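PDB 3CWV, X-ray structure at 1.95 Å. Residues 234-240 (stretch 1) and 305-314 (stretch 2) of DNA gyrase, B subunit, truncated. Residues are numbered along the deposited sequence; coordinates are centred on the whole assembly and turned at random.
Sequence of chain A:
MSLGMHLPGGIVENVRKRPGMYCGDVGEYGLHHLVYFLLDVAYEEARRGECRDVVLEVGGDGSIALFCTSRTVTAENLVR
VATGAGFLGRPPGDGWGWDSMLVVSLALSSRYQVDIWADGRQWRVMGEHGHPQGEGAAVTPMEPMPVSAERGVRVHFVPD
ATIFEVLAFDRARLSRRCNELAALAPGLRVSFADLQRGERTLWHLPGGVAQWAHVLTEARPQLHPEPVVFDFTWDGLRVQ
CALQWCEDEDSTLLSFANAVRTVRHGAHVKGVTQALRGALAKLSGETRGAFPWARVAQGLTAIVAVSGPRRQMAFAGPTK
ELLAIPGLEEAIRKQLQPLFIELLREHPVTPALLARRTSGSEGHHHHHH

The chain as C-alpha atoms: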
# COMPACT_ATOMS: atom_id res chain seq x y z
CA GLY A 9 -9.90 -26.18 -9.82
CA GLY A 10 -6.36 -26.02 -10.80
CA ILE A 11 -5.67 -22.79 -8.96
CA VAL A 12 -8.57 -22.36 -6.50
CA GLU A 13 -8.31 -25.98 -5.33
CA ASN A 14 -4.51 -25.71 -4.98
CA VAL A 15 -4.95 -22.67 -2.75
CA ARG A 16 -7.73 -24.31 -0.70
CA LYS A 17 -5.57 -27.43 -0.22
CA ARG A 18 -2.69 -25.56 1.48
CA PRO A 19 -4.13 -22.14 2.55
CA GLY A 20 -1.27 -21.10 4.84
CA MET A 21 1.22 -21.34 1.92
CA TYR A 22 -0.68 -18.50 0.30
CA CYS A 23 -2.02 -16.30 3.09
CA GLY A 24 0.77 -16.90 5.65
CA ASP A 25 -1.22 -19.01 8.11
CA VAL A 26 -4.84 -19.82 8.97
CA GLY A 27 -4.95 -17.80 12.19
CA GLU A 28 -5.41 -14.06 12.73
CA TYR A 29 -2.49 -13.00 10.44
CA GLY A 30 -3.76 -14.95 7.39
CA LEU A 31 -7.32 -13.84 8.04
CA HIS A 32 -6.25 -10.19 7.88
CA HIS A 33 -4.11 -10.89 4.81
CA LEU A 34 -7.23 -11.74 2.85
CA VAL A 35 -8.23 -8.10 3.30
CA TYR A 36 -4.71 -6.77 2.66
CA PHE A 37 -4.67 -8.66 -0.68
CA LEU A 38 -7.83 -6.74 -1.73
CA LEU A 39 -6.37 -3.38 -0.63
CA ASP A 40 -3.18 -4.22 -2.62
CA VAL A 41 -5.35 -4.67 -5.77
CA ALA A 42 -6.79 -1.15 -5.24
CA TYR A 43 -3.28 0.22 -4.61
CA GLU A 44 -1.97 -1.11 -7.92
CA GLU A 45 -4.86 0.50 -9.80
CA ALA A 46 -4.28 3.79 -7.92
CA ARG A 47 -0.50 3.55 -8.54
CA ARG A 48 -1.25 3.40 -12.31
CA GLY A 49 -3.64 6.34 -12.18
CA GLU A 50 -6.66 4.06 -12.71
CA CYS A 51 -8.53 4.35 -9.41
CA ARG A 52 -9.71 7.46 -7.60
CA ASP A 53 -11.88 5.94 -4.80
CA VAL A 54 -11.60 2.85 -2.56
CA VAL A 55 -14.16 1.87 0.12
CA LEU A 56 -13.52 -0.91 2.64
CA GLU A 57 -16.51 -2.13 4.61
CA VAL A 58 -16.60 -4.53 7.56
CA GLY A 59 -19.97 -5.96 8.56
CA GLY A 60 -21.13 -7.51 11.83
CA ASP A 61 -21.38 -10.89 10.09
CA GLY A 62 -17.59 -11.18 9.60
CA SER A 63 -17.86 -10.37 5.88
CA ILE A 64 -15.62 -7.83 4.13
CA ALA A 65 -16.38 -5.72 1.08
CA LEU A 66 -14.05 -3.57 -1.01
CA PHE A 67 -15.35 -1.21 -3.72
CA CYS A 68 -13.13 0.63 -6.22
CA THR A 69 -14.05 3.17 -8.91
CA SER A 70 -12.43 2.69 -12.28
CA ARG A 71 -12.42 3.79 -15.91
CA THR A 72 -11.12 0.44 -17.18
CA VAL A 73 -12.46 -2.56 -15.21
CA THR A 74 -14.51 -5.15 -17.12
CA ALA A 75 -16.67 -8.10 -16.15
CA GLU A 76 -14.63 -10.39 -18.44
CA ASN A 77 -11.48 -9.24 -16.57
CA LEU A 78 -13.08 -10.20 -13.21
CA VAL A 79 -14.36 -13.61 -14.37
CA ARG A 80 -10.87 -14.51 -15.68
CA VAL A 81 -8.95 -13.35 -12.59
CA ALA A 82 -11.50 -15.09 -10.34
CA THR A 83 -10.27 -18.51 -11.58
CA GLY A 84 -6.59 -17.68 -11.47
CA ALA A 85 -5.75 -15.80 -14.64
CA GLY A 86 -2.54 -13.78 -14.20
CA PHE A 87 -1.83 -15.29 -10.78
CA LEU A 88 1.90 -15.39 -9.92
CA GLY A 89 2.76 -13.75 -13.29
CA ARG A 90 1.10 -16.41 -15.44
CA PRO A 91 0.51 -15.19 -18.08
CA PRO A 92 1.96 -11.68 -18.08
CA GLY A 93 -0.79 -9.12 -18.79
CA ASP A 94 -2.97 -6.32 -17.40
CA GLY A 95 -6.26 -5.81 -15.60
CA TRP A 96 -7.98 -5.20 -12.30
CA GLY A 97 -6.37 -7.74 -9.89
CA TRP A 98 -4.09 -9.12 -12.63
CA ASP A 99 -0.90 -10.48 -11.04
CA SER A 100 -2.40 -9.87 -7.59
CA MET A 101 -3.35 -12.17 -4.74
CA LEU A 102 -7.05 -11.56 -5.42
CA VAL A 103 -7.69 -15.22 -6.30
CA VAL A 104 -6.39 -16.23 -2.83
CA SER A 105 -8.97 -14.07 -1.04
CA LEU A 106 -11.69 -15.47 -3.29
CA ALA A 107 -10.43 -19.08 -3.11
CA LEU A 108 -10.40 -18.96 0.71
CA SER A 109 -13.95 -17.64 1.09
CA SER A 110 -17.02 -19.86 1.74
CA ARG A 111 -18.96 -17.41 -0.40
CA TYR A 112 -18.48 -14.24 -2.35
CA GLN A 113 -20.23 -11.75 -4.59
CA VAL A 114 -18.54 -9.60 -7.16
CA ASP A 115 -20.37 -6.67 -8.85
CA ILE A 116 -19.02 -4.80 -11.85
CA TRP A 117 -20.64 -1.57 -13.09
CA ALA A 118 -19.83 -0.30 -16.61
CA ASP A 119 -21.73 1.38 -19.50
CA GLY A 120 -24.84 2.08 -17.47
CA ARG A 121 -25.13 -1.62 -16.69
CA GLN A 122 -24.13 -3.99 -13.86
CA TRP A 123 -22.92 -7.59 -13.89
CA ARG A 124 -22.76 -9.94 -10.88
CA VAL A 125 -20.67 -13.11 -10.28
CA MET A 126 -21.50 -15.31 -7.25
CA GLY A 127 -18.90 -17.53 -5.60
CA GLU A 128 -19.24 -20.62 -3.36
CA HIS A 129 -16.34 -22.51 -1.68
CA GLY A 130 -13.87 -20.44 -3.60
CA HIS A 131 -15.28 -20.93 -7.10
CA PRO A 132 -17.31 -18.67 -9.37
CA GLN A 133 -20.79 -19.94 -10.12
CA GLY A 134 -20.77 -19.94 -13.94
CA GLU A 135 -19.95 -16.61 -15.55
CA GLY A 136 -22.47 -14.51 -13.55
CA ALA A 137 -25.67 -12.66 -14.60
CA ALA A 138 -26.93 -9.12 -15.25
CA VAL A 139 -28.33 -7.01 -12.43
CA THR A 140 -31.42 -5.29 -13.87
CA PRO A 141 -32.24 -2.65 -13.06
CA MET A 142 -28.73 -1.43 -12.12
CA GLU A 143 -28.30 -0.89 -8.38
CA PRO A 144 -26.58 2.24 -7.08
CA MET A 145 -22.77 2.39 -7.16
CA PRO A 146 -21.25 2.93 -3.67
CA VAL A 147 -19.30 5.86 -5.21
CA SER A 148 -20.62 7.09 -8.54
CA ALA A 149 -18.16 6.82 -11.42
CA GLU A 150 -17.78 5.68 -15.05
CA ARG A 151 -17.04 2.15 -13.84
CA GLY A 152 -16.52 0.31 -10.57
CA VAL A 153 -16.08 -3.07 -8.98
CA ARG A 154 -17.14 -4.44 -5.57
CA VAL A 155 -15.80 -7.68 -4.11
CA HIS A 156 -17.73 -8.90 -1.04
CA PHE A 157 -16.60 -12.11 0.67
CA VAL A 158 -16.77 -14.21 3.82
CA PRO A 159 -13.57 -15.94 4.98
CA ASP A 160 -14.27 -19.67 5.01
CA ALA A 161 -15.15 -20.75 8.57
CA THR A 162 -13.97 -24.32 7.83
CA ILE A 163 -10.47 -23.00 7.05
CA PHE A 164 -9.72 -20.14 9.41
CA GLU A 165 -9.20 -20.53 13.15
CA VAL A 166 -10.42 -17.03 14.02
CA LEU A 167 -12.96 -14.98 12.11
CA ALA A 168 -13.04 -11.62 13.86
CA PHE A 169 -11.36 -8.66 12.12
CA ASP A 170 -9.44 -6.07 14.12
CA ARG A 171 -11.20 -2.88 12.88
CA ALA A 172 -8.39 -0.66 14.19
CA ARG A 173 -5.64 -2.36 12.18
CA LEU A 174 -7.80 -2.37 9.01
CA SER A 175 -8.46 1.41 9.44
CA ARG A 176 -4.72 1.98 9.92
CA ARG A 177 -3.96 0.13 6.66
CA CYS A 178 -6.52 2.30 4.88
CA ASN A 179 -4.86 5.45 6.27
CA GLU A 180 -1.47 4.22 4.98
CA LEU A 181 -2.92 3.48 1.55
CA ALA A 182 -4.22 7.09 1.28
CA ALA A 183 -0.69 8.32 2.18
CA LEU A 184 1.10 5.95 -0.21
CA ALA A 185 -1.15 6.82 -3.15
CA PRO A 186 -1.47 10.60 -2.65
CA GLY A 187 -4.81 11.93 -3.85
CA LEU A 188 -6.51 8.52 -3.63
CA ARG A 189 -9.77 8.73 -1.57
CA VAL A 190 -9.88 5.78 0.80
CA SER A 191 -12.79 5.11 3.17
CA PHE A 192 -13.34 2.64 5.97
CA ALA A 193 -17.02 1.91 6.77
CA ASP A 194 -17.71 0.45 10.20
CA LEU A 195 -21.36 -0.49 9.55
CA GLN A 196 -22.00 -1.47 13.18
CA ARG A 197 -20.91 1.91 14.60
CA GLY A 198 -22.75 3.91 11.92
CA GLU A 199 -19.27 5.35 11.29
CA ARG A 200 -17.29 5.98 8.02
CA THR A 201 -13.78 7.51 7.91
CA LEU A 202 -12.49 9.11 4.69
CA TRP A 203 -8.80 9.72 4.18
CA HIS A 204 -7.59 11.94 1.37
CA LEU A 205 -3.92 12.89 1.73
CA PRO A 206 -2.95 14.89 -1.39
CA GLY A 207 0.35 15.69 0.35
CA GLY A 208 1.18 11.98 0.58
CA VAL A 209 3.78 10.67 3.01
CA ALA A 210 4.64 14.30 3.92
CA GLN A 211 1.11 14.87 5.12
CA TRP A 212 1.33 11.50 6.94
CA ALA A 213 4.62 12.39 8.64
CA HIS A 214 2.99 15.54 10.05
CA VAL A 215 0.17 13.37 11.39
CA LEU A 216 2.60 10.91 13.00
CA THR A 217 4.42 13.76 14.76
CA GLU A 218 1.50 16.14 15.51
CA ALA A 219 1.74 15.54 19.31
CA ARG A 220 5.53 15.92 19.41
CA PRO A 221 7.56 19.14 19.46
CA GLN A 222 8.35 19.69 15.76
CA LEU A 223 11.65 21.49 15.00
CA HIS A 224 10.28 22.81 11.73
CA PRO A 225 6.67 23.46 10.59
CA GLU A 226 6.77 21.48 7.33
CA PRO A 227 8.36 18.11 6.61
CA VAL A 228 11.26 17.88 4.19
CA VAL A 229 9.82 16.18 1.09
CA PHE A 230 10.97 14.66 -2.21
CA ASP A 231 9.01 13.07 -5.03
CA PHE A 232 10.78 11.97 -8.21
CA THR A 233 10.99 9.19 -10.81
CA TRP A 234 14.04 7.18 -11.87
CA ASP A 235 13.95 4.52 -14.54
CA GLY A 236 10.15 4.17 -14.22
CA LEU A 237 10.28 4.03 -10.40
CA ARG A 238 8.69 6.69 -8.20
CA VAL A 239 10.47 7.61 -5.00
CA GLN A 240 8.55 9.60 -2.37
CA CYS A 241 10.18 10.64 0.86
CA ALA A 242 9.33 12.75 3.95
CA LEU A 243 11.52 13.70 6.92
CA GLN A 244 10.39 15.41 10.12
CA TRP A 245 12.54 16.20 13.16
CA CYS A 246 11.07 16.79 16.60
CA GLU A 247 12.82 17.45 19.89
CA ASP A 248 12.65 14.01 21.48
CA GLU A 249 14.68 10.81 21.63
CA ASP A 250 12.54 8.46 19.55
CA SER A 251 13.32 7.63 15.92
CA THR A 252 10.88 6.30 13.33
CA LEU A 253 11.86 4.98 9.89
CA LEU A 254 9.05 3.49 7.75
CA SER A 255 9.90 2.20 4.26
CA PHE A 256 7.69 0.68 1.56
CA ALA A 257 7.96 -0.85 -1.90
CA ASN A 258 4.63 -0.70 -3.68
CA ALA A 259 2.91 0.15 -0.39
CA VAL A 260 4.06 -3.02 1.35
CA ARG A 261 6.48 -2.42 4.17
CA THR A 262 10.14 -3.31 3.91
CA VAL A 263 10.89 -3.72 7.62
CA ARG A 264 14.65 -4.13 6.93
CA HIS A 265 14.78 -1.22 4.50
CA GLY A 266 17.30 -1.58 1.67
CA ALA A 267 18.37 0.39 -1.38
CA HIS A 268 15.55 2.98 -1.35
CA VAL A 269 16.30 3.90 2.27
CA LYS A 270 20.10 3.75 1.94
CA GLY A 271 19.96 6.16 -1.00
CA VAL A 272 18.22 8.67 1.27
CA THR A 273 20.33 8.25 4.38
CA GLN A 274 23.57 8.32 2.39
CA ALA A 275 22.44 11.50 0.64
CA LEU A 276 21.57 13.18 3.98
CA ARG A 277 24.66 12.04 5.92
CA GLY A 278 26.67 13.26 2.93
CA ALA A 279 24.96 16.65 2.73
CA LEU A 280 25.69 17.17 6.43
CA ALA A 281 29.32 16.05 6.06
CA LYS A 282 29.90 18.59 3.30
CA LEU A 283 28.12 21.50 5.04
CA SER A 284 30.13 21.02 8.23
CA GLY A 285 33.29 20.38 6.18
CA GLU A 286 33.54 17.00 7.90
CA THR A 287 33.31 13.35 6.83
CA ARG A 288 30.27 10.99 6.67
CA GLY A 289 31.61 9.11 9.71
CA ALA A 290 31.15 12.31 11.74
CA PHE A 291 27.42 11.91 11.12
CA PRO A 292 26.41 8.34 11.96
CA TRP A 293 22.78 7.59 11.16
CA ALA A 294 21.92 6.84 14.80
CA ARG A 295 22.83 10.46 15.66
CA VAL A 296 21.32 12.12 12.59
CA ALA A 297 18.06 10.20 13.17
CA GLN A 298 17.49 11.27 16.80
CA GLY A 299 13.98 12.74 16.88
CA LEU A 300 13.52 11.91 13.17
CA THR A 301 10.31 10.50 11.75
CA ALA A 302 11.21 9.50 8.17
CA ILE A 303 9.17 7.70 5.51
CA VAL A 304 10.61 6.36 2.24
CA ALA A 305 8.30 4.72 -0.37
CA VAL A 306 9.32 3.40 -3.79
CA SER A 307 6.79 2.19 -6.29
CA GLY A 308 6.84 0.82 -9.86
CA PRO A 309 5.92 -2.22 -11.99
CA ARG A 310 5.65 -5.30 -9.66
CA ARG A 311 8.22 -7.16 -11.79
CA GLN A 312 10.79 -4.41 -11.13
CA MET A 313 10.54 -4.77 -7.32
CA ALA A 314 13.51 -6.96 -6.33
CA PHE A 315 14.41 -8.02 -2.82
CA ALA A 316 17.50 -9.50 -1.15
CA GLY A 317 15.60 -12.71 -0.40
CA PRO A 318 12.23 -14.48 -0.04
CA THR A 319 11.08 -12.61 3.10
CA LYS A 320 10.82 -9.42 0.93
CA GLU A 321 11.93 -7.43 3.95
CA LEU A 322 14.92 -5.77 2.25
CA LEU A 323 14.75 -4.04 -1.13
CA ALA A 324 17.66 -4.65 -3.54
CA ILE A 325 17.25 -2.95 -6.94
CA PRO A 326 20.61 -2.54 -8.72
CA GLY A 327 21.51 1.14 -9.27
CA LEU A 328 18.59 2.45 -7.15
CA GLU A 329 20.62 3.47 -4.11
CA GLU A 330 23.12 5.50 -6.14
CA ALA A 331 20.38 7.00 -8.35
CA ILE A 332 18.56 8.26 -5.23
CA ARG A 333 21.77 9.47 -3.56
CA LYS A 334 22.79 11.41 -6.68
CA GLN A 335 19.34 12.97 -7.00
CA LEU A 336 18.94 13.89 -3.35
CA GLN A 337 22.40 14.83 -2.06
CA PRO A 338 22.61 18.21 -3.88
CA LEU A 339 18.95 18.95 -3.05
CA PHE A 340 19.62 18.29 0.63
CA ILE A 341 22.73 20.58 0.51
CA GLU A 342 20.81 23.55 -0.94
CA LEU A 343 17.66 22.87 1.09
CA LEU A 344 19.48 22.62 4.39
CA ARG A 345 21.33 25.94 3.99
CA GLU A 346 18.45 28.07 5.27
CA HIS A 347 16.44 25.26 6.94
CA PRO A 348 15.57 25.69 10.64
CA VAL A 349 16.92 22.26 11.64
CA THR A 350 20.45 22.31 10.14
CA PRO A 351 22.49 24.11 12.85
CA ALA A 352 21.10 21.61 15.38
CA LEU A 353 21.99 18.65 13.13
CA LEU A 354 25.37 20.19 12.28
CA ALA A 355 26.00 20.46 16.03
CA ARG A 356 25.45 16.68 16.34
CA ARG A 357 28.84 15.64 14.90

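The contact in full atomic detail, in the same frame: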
# COMPACT_ATOMS: atom_id res chain seq x y z
N TRP A 234 12.79 7.64 -11.27
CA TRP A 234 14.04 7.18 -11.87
C TRP A 234 13.79 5.85 -12.51
O TRP A 234 13.28 4.92 -11.86
CB TRP A 234 15.14 7.01 -10.82
CG TRP A 234 16.37 6.35 -11.37
CD1 TRP A 234 17.34 6.93 -12.15
CD2 TRP A 234 16.79 4.99 -11.16
NE1 TRP A 234 18.32 6.01 -12.46
CE2 TRP A 234 18.01 4.81 -11.86
CE3 TRP A 234 16.25 3.90 -10.46
CZ2 TRP A 234 18.71 3.59 -11.87
CZ3 TRP A 234 16.95 2.68 -10.47
CH2 TRP A 234 18.17 2.54 -11.17
N ASP A 235 14.12 5.75 -13.80
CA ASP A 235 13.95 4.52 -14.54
C ASP A 235 12.58 3.88 -14.31
O ASP A 235 12.50 2.68 -14.09
CB ASP A 235 15.06 3.52 -14.16
CG ASP A 235 15.39 2.60 -15.29
OD1 ASP A 235 15.40 3.08 -16.44
OD2 ASP A 235 15.62 1.39 -15.03
N GLY A 236 11.51 4.69 -14.35
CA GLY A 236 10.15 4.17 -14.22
C GLY A 236 9.65 3.95 -12.79
O GLY A 236 8.51 3.51 -12.58
N LEU A 237 10.51 4.28 -11.82
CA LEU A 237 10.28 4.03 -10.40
C LEU A 237 10.06 5.36 -9.69
O LEU A 237 10.92 6.24 -9.78
CB LEU A 237 11.52 3.37 -9.77
CG LEU A 237 11.90 1.96 -10.23
CD1 LEU A 237 12.96 1.39 -9.33
CD2 LEU A 237 10.69 1.05 -10.24
N ARG A 238 8.95 5.49 -8.97
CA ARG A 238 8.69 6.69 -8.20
C ARG A 238 9.21 6.59 -6.78
O ARG A 238 8.97 5.60 -6.09
CB ARG A 238 7.20 7.02 -8.20
CG ARG A 238 6.88 8.29 -7.43
CD ARG A 238 5.36 8.46 -7.31
NE ARG A 238 4.98 9.80 -6.88
CZ ARG A 238 3.72 10.19 -6.66
NH1 ARG A 238 2.71 9.33 -6.82
NH2 ARG A 238 3.46 11.43 -6.27
N VAL A 239 9.93 7.60 -6.34
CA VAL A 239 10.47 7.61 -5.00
C VAL A 239 9.85 8.80 -4.30
O VAL A 239 9.90 9.91 -4.82
CB VAL A 239 11.99 7.74 -5.02
CG1 VAL A 239 12.55 7.85 -3.60
CG2 VAL A 239 12.61 6.54 -5.77
N GLN A 240 9.20 8.55 -3.16
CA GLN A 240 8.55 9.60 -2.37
C GLN A 240 9.13 9.50 -0.97
O GLN A 240 9.26 8.41 -0.42
CB GLN A 240 7.05 9.40 -2.30
CG GLN A 240 6.34 9.41 -3.65
CD GLN A 240 4.92 8.89 -3.54
OE1 GLN A 240 4.67 7.67 -3.62
NE2 GLN A 240 3.97 9.81 -3.37
N ALA A 305 9.16 5.64 0.37
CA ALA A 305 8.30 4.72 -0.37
C ALA A 305 8.73 4.71 -1.83
O ALA A 305 8.80 5.76 -2.47
CB ALA A 305 6.81 5.16 -0.28
N VAL A 306 9.03 3.52 -2.35
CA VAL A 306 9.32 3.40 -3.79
C VAL A 306 8.18 2.63 -4.42
O VAL A 306 7.55 1.81 -3.78
CB VAL A 306 10.72 2.77 -4.05
CG1 VAL A 306 10.80 1.34 -3.50
CG2 VAL A 306 11.09 2.82 -5.56
N SER A 307 7.85 2.93 -5.67
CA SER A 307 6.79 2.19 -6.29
C SER A 307 7.14 2.04 -7.78
O SER A 307 7.94 2.83 -8.28
CB SER A 307 5.46 2.94 -6.10
OG SER A 307 5.39 4.13 -6.88
N GLY A 308 6.56 1.05 -8.45
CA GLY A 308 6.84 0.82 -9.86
C GLY A 308 6.22 -0.51 -10.28
O GLY A 308 5.55 -1.17 -9.48
N PRO A 309 6.46 -0.93 -11.54
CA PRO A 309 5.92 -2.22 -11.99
C PRO A 309 6.32 -3.33 -11.00
O PRO A 309 7.47 -3.35 -10.54
CB PRO A 309 6.61 -2.43 -13.35
CG PRO A 309 6.86 -0.99 -13.85
CD PRO A 309 7.26 -0.25 -12.58
N ARG A 310 5.39 -4.22 -10.66
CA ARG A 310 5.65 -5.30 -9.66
C ARG A 310 6.90 -6.12 -10.00
O ARG A 310 7.65 -6.55 -9.09
CB ARG A 310 4.46 -6.29 -9.54
CG ARG A 310 3.18 -5.77 -8.86
CD ARG A 310 2.26 -6.95 -8.49
NE ARG A 310 0.98 -6.57 -7.87
CZ ARG A 310 -0.15 -6.29 -8.54
NH1 ARG A 310 -0.15 -6.31 -9.86
NH2 ARG A 310 -1.28 -5.98 -7.90
N ARG A 311 7.09 -6.36 -11.29
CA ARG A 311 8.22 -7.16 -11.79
C ARG A 311 9.57 -6.52 -11.50
O ARG A 311 10.58 -7.22 -11.38
CB ARG A 311 8.10 -7.38 -13.30
CG ARG A 311 8.19 -6.08 -14.13
CD ARG A 311 8.50 -6.34 -15.60
NE ARG A 311 9.76 -7.06 -15.78
CZ ARG A 311 10.98 -6.52 -15.64
NH1 ARG A 311 11.12 -5.24 -15.31
NH2 ARG A 311 12.06 -7.27 -15.83
N GLN A 312 9.58 -5.18 -11.42
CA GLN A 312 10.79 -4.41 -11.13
C GLN A 312 11.18 -4.35 -9.66
O GLN A 312 12.27 -3.93 -9.33
CB GLN A 312 10.65 -2.96 -11.66
CG GLN A 312 10.86 -2.81 -13.19
CD GLN A 312 10.90 -1.34 -13.64
OE1 GLN A 312 11.69 -0.54 -13.15
NE2 GLN A 312 10.06 -1.01 -14.62
N MET A 313 10.27 -4.74 -8.77
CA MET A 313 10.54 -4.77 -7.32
C MET A 313 11.36 -6.01 -6.99
O MET A 313 10.87 -7.13 -7.14
CB MET A 313 9.25 -4.80 -6.51
CG MET A 313 8.30 -3.57 -6.64
SD MET A 313 9.01 -1.99 -6.10
CE MET A 313 9.33 -1.29 -7.72
N ALA A 314 12.61 -5.83 -6.58
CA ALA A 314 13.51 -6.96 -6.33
C ALA A 314 14.02 -6.85 -4.91
O ALA A 314 14.33 -5.76 -4.44
CB ALA A 314 14.67 -6.97 -7.32
O HOH W 1 6.26 5.80 -4.57

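The two stretches form a short antiparallel β pairing, fixed by four backbone hydrogen bonds and extended at one end by a small apolar cluster around Leu237. The strand directions, 237-240 and 305-307, differ by 165°, and their axes approach to 4.7 Å, as expected for neighbouring strands of a sheet. Two hydrogen-bonded pairs set the register. In the first, Arg238 N donates to Ser307 O at 2.9 Å and Ser307 N donates to Arg238 O at 2.9 Å, with N-H...O angles of 144° and 145°. In the second, Gln240 N to Ala305 O and Ala305 N to Gln240 O are also both 2.9 Å, but the angles of 170° and 172° are nearly linear. Between them lies the non-hydrogen-bonded pair Val239-Val306, whose CA atoms are 4.5 Å apart, against 5.2 Å for the CA atoms of Arg238 and Ser307. Here CA-H...O contacts supplement the ladder: Val306 CA lies 3.2 Å from Arg238 O, and Val239 CA lies 3.6 Å from Ala305 O.

Alternation along the strands sorts the side chains. Val239 and Val306 share one face, where their CG2 atoms meet at 4.0 Å; both are buried, and β-branched valine suits an extended backbone. Arg238, Gln240, Ala305 and Ser307 occupy the other face. There Arg238 CB is 3.7 Å from Ser307 OG, while the extended arginine chain leads away to hydrogen-bond elsewhere in the structure. Water 1 ties this face together, within hydrogen-bonding reach of Gln240 OE1 at 2.6 Å, Arg238 O at 3.1 Å and Ser307 OG at 3.0 Å. The small Ala305 is buried opposite Gln240.

Beyond the ladder, a type I' turn from Trp234 to Leu237 leads into the first strand, closed by Leu237 N to Trp234 O at 2.8 Å. Gly236, at phi 84°, adopts a conformation that favours glycine. Leu237 has the largest area covered by the other stretch, 77 Å² of a total 461 Å² buried on both sides. With chi1 at -66° (m) and chi2 at -169° (t), it brings CD2 to 3.7 Å from Met313 CE and 4.4 Å from Pro309 CD. Its CD2 also lies 3.9 Å from Gly308 CA; a CB on Gly308 would fall 2.4 Å from Leu237 CD2, a clash, so the absence of a side chain makes room for the leucine. Gln312, in the 3-10 segment 310-312, points toward the first stretch and packs its OE1 3.5 Å from Leu237 CD2.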